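Local structure of toll-like receptor 13 (4Z0C) at the 2-acetamido-2-deoxy-beta-D-glucopyranose site and the interface of chains A and B. The protein recognises bacterial 23S ribosomal RNA as an innate immune receptor and signals through MYD88 and TRAF6 to activate NF-kappa-B and the inflammatory response. Numbering follows the deposited sequence. Chains: chain A/B, Toll-like receptor 13.

Both contacts lie on the leucine-rich-repeat ectodomain of the receptor, with about 32 Å between the centres of their C-alpha atoms, and they share no residue. Contact 1 is a glycan site in chain A spanning repeats 10 to 12, including the 3-10 helix 261-263 and the turns that follow in the next two repeats. Contact 2 lies further along the solenoid, in loops between residues 389 and 459, where the same surface of two receptor copies meets about a two-fold axis. The sugar at contact 1 does not take part in contact 2, so one surface carries carbohydrate while the other carries protein-protein pairing.

Contact 1: the 2-acetamido-2-deoxy-beta-D-glucopyranose site. Residues chain A 261-262, 264-265, 289, 314-315. With NAG (2-acetamido-2-deoxy-beta-D-glucopyranose), chain C.
This is an N-glycan site on the leucine-rich-repeat ectodomain. A:Asn289 opens an Asn-X-Thr sequon, and C1 of a GlcNAc residue, NAG, faces the end of its amide, beside both ND2 and OD1. The link is not drawn at bonding length, which reflects local model error; attachment through ND2 is inferred from the sequon and from C1, on a sugar modelled without O1, facing the amide. CG of A:Asn289 stands anti to the backbone N (chi1 -173°), which carries the amide out to the anomeric end of the sugar.

The sound direct hydrogen bond to the sugar comes from the backbone: A:His265 N donates almost straight to the primary hydroxyl O6 of NAG, at 2.9 Å. The approach of A:Asn289 ND2 to the ring oxygen O5, close to the amide plane, is a product of the same misplaced linkage and not a separate grip.

Water 1 serves the acetamido side. It lies 2.8 Å from NAG N2 and 2.6 Å from A:Ser314 OG. The serine hydroxyl takes the crowded position between backbone N and carbonyl carbon (chi1 43°), which directs OG to this water. The same water also meets A:Asp315 OD1, and so ties the acetamide nitrogen to two neighbouring side chains.

Packing does the rest. O6 sits over one face of the A:His265 imidazole, toward its rim, while CE1 of that ring comes 3.7 Å from NAG C1. From the other end, A:Leu261 CB approaches the acetyl methyl C8 of NAG at 3.7 Å, with CD1 alongside. A:Gly264 CA packs near NAG C6 at 3.7 Å, its bare alpha carbon lying beside the hydroxymethyl arm.

About half of the sugar surface is hidden by protein, so this first residue of the glycan is seated against the turns of three successive repeats. That should fix the direction in which carbohydrate leaves the ectodomain and shield this part of its surface.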
# COMPACT_ATOMS: atom_id res chain seq x y z
N LEU A 261 9.28 -31.53 -18.19
CA LEU A 261 9.82 -31.17 -19.49
C LEU A 261 10.92 -32.14 -19.91
O LEU A 261 11.05 -32.46 -21.10
CB LEU A 261 10.34 -29.72 -19.45
CG LEU A 261 9.33 -28.63 -19.05
CD1 LEU A 261 9.98 -27.22 -18.97
CD2 LEU A 261 8.17 -28.59 -20.01
N ARG A 262 11.71 -32.60 -18.93
CA ARG A 262 12.80 -33.56 -19.14
C ARG A 262 12.38 -34.74 -20.00
O ARG A 262 13.17 -35.25 -20.78
CB ARG A 262 13.28 -34.14 -17.81
CG ARG A 262 14.22 -33.27 -17.01
CD ARG A 262 14.62 -33.99 -15.73
NE ARG A 262 13.45 -34.46 -14.99
CZ ARG A 262 12.77 -33.72 -14.12
NH1 ARG A 262 11.71 -34.24 -13.50
NH2 ARG A 262 13.13 -32.47 -13.87
N GLY A 264 10.63 -35.14 -22.55
CA GLY A 264 10.89 -34.94 -23.96
C GLY A 264 9.72 -35.20 -24.87
O GLY A 264 8.67 -35.65 -24.43
N HIS A 265 9.92 -34.93 -26.15
CA HIS A 265 8.85 -35.03 -27.14
C HIS A 265 8.30 -36.45 -27.24
O HIS A 265 9.03 -37.42 -27.02
CB HIS A 265 9.35 -34.59 -28.52
CG HIS A 265 9.98 -33.24 -28.54
ND1 HIS A 265 9.92 -32.36 -27.48
CD2 HIS A 265 10.70 -32.62 -29.50
CE1 HIS A 265 10.56 -31.25 -27.79
NE2 HIS A 265 11.05 -31.38 -29.01
N ASN A 289 6.36 -29.95 -23.00
CA ASN A 289 7.50 -30.31 -23.82
C ASN A 289 7.27 -31.65 -24.50
O ASN A 289 8.15 -32.51 -24.60
CB ASN A 289 8.76 -30.33 -22.97
CG ASN A 289 10.01 -30.53 -23.76
OD1 ASN A 289 10.14 -30.04 -24.89
ND2 ASN A 289 10.92 -31.30 -23.19
N SER A 314 8.04 -25.89 -24.09
CA SER A 314 9.18 -25.00 -24.02
C SER A 314 9.95 -24.81 -25.34
O SER A 314 10.68 -23.84 -25.51
CB SER A 314 10.12 -25.47 -22.91
OG SER A 314 10.28 -26.88 -22.94
N ASP A 315 9.77 -25.73 -26.28
CA ASP A 315 10.43 -25.61 -27.58
C ASP A 315 9.66 -24.77 -28.60
O ASP A 315 10.09 -24.62 -29.75
CB ASP A 315 10.74 -26.99 -28.18
CG ASP A 315 11.96 -27.63 -27.55
OD1 ASP A 315 12.73 -26.93 -26.86
OD2 ASP A 315 12.15 -28.85 -27.73
C1 NAG C . 13.06 -30.71 -25.09
C2 NAG C . 13.82 -30.68 -23.78
C3 NAG C . 15.25 -30.98 -24.18
C4 NAG C . 15.31 -32.34 -24.89
C5 NAG C . 14.10 -32.63 -25.81
C6 NAG C . 13.84 -34.12 -26.02
C7 NAG C . 13.48 -29.31 -21.79
C8 NAG C . 13.05 -27.98 -21.28
N2 NAG C . 13.61 -29.41 -23.11
O3 NAG C . 16.06 -30.93 -23.02
O4 NAG C . 16.50 -32.42 -25.65
O5 NAG C . 12.87 -32.07 -25.35
O6 NAG C . 12.68 -34.26 -26.81
O7 NAG C . 13.71 -30.22 -21.01
O HOH W 1 12.47 -27.23 -24.38

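Contact 2: the interface of chains A and B. Residues chain A 389, 410-411, 413, 433-435, 437, 459; chain B 389, 410, 413, 433-435, 437, 459.
Loops of the leucine-rich-repeat solenoid form this patch, in a Toll-like receptor ectodomain that meets its own copy about a two-fold axis; pairing of this kind fits the receptor family, although the crystal alone does not prove the biological dimer.

From CB of B:Arg437, CG lies anti to the carbonyl carbon (chi1 -72°), and the chain then runs extended as far as NE, directed into chain A. B:Arg437 CD passes the indole of A:Trp411, 3.8 Å from its NE1, the two side chains sliding past each other in opposite directions. B:Arg437 NE meets water 3 at 2.9 Å; that water also touches the backbone O of B:Asn435 and A:Asn435 ND2, and lies above one face of the indole near its rim. At CZ the guanidinium has A:Trp411 CD1 over the centre of one face, the two planes inclined by 38°.

Both terminal nitrogens converge on one backbone carbonyl, A:Asp433 O. B:Arg437 NH1 reaches A:Asp433 O at 3.2 Å, nearly along the C=O axis, whereas NH2 comes from above the carbonyl plane. B:Arg437 NH1 also makes a looser salt bridge to the carboxylate oxygen A:Asp433 OD2, at 3.9 Å. B:Arg437 NH2 donates again, to the amide oxygen A:Asn435 OD1 at 2.8 Å, tip to tip and above the amide plane. A:Cys410 O also lies near NH2, but the N-H points elsewhere and makes no hydrogen bond to it. Three N-H bonds thus fix the rotation of the guanidinium.

Beside the arginine, the amides of A:Asn435 and B:Asn435 stack face to face, 5° from parallel, with their CG atoms 3.6 Å apart. B:Val413 crosses the indole obliquely, pressing CG1 against A:Trp411 CE3 at 3.3 Å, while its CG2 faces A:Thr389 CG2. Across the axis, A:Arg437 NH2 binds B:Asp433 O at 2.9 Å and also B:Asn435 OD1; its NH1 bond to the same backbone oxygen is weak.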
# COMPACT_ATOMS: atom_id res chain seq x y z
N THR A 389 5.34 -3.76 -22.97
CA THR A 389 5.27 -2.42 -22.40
C THR A 389 4.31 -1.53 -23.18
O THR A 389 3.82 -0.53 -22.66
CB THR A 389 6.64 -1.74 -22.34
OG1 THR A 389 7.14 -1.54 -23.67
CG2 THR A 389 7.62 -2.57 -21.52
N CYS A 410 0.78 -7.76 -17.48
CA CYS A 410 1.80 -7.40 -18.44
C CYS A 410 2.60 -6.21 -17.87
O CYS A 410 2.48 -5.90 -16.68
CB CYS A 410 1.16 -7.03 -19.77
SG CYS A 410 0.40 -8.42 -20.59
N TRP A 411 3.41 -5.56 -18.70
CA TRP A 411 4.23 -4.44 -18.21
C TRP A 411 3.79 -3.12 -18.81
O TRP A 411 4.58 -2.19 -18.96
CB TRP A 411 5.71 -4.68 -18.52
CG TRP A 411 6.31 -5.86 -17.83
CD1 TRP A 411 5.72 -6.68 -16.90
CD2 TRP A 411 7.63 -6.38 -18.03
NE1 TRP A 411 6.60 -7.66 -16.50
CE2 TRP A 411 7.78 -7.50 -17.19
CE3 TRP A 411 8.70 -6.01 -18.86
CZ2 TRP A 411 8.96 -8.24 -17.12
CZ3 TRP A 411 9.88 -6.75 -18.80
CH2 TRP A 411 10.00 -7.85 -17.93
N VAL A 413 2.90 0.30 -20.07
CA VAL A 413 3.48 1.52 -19.57
C VAL A 413 2.64 2.69 -20.06
O VAL A 413 2.62 3.75 -19.45
CB VAL A 413 4.94 1.55 -20.08
CG1 VAL A 413 5.17 2.65 -21.11
CG2 VAL A 413 5.90 1.56 -18.93
N ASP A 433 -2.88 -4.69 -12.87
CA ASP A 433 -1.52 -5.07 -12.50
C ASP A 433 -0.51 -4.74 -13.61
O ASP A 433 0.53 -5.39 -13.73
CB ASP A 433 -1.45 -6.54 -12.11
CG ASP A 433 -0.15 -6.89 -11.42
OD1 ASP A 433 0.46 -5.99 -10.81
OD2 ASP A 433 0.27 -8.07 -11.50
N ASN A 434 -0.82 -3.73 -14.42
CA ASN A 434 0.17 -3.22 -15.34
C ASN A 434 1.02 -2.11 -14.69
O ASN A 434 1.20 -2.13 -13.48
CB ASN A 434 -0.48 -2.79 -16.66
CG ASN A 434 -0.83 -4.00 -17.55
OD1 ASN A 434 0.05 -4.63 -18.13
ND2 ASN A 434 -2.11 -4.31 -17.67
N ASN A 435 1.56 -1.20 -15.49
CA ASN A 435 2.37 -0.09 -14.97
C ASN A 435 1.79 1.25 -15.42
O ASN A 435 2.54 2.17 -15.71
CB ASN A 435 3.82 -0.15 -15.49
CG ASN A 435 4.56 -1.40 -15.04
OD1 ASN A 435 4.43 -1.85 -13.90
ND2 ASN A 435 5.35 -1.97 -15.94
N ARG A 437 0.44 4.82 -15.47
CA ARG A 437 0.57 5.96 -14.54
C ARG A 437 -0.44 7.08 -14.77
O ARG A 437 -0.85 7.74 -13.82
CB ARG A 437 1.99 6.54 -14.57
CG ARG A 437 2.95 5.68 -13.79
CD ARG A 437 4.41 6.11 -13.90
NE ARG A 437 5.23 5.02 -13.38
CZ ARG A 437 6.33 5.18 -12.65
NH1 ARG A 437 6.78 6.40 -12.36
NH2 ARG A 437 7.00 4.12 -12.23
N CYS A 459 -0.29 2.21 -11.38
CA CYS A 459 0.26 3.29 -10.56
C CYS A 459 -0.46 4.59 -10.88
O CYS A 459 0.17 5.64 -10.97
CB CYS A 459 1.77 3.48 -10.83
SG CYS A 459 2.74 1.98 -11.22
N THR B 389 11.96 2.90 -20.47
CA THR B 389 11.58 1.59 -19.95
C THR B 389 12.79 0.68 -19.81
O THR B 389 12.77 -0.29 -19.04
CB THR B 389 10.55 0.93 -20.83
OG1 THR B 389 11.07 0.87 -22.17
CG2 THR B 389 9.33 1.77 -20.87
N CYS B 410 11.55 7.17 -13.48
CA CYS B 410 11.48 6.76 -14.88
C CYS B 410 10.52 5.55 -14.99
O CYS B 410 9.81 5.23 -14.04
CB CYS B 410 12.87 6.42 -15.41
SG CYS B 410 13.96 7.86 -15.56
N VAL B 413 11.70 -1.07 -16.42
CA VAL B 413 10.93 -2.29 -16.39
C VAL B 413 11.86 -3.49 -16.12
O VAL B 413 11.45 -4.50 -15.57
CB VAL B 413 10.23 -2.36 -17.75
CG1 VAL B 413 10.80 -3.48 -18.64
CG2 VAL B 413 8.75 -2.33 -17.62
N ASP B 433 11.00 4.24 -7.55
CA ASP B 433 9.79 4.65 -8.24
C ASP B 433 9.80 4.33 -9.73
O ASP B 433 9.15 5.00 -10.54
CB ASP B 433 9.51 6.14 -7.97
CG ASP B 433 8.12 6.58 -8.39
OD1 ASP B 433 7.23 5.71 -8.51
OD2 ASP B 433 7.91 7.80 -8.59
N ASN B 434 10.55 3.28 -10.09
CA ASN B 434 10.46 2.69 -11.42
C ASN B 434 9.43 1.56 -11.49
O ASN B 434 8.50 1.54 -10.68
CB ASN B 434 11.84 2.25 -11.88
CG ASN B 434 12.68 3.42 -12.31
OD1 ASN B 434 12.48 3.98 -13.40
ND2 ASN B 434 13.59 3.83 -11.45
N ASN B 435 9.58 0.62 -12.43
CA ASN B 435 8.62 -0.48 -12.55
C ASN B 435 9.29 -1.84 -12.40
O ASN B 435 8.92 -2.79 -13.06
CB ASN B 435 7.94 -0.45 -13.93
CG ASN B 435 7.21 0.85 -14.19
OD1 ASN B 435 6.56 1.40 -13.30
ND2 ASN B 435 7.31 1.35 -15.42
N ARG B 437 10.23 -5.36 -11.24
CA ARG B 437 9.47 -6.43 -10.58
C ARG B 437 10.38 -7.51 -10.01
O ARG B 437 10.04 -8.13 -9.01
CB ARG B 437 8.43 -7.04 -11.52
CG ARG B 437 7.26 -6.09 -11.79
CD ARG B 437 6.28 -6.60 -12.82
NE ARG B 437 5.45 -5.52 -13.35
CZ ARG B 437 4.15 -5.60 -13.61
NH1 ARG B 437 3.45 -6.72 -13.39
NH2 ARG B 437 3.54 -4.52 -14.09
N CYS B 459 8.12 -2.57 -8.00
CA CYS B 459 7.16 -3.64 -7.76
C CYS B 459 7.92 -4.89 -7.43
O CYS B 459 7.60 -5.94 -7.92
CB CYS B 459 6.32 -3.90 -9.02
SG CYS B 459 6.00 -2.45 -10.07
O HOH W 2 5.31 3.13 -15.67
O HOH W 3 7.15 -3.98 -15.18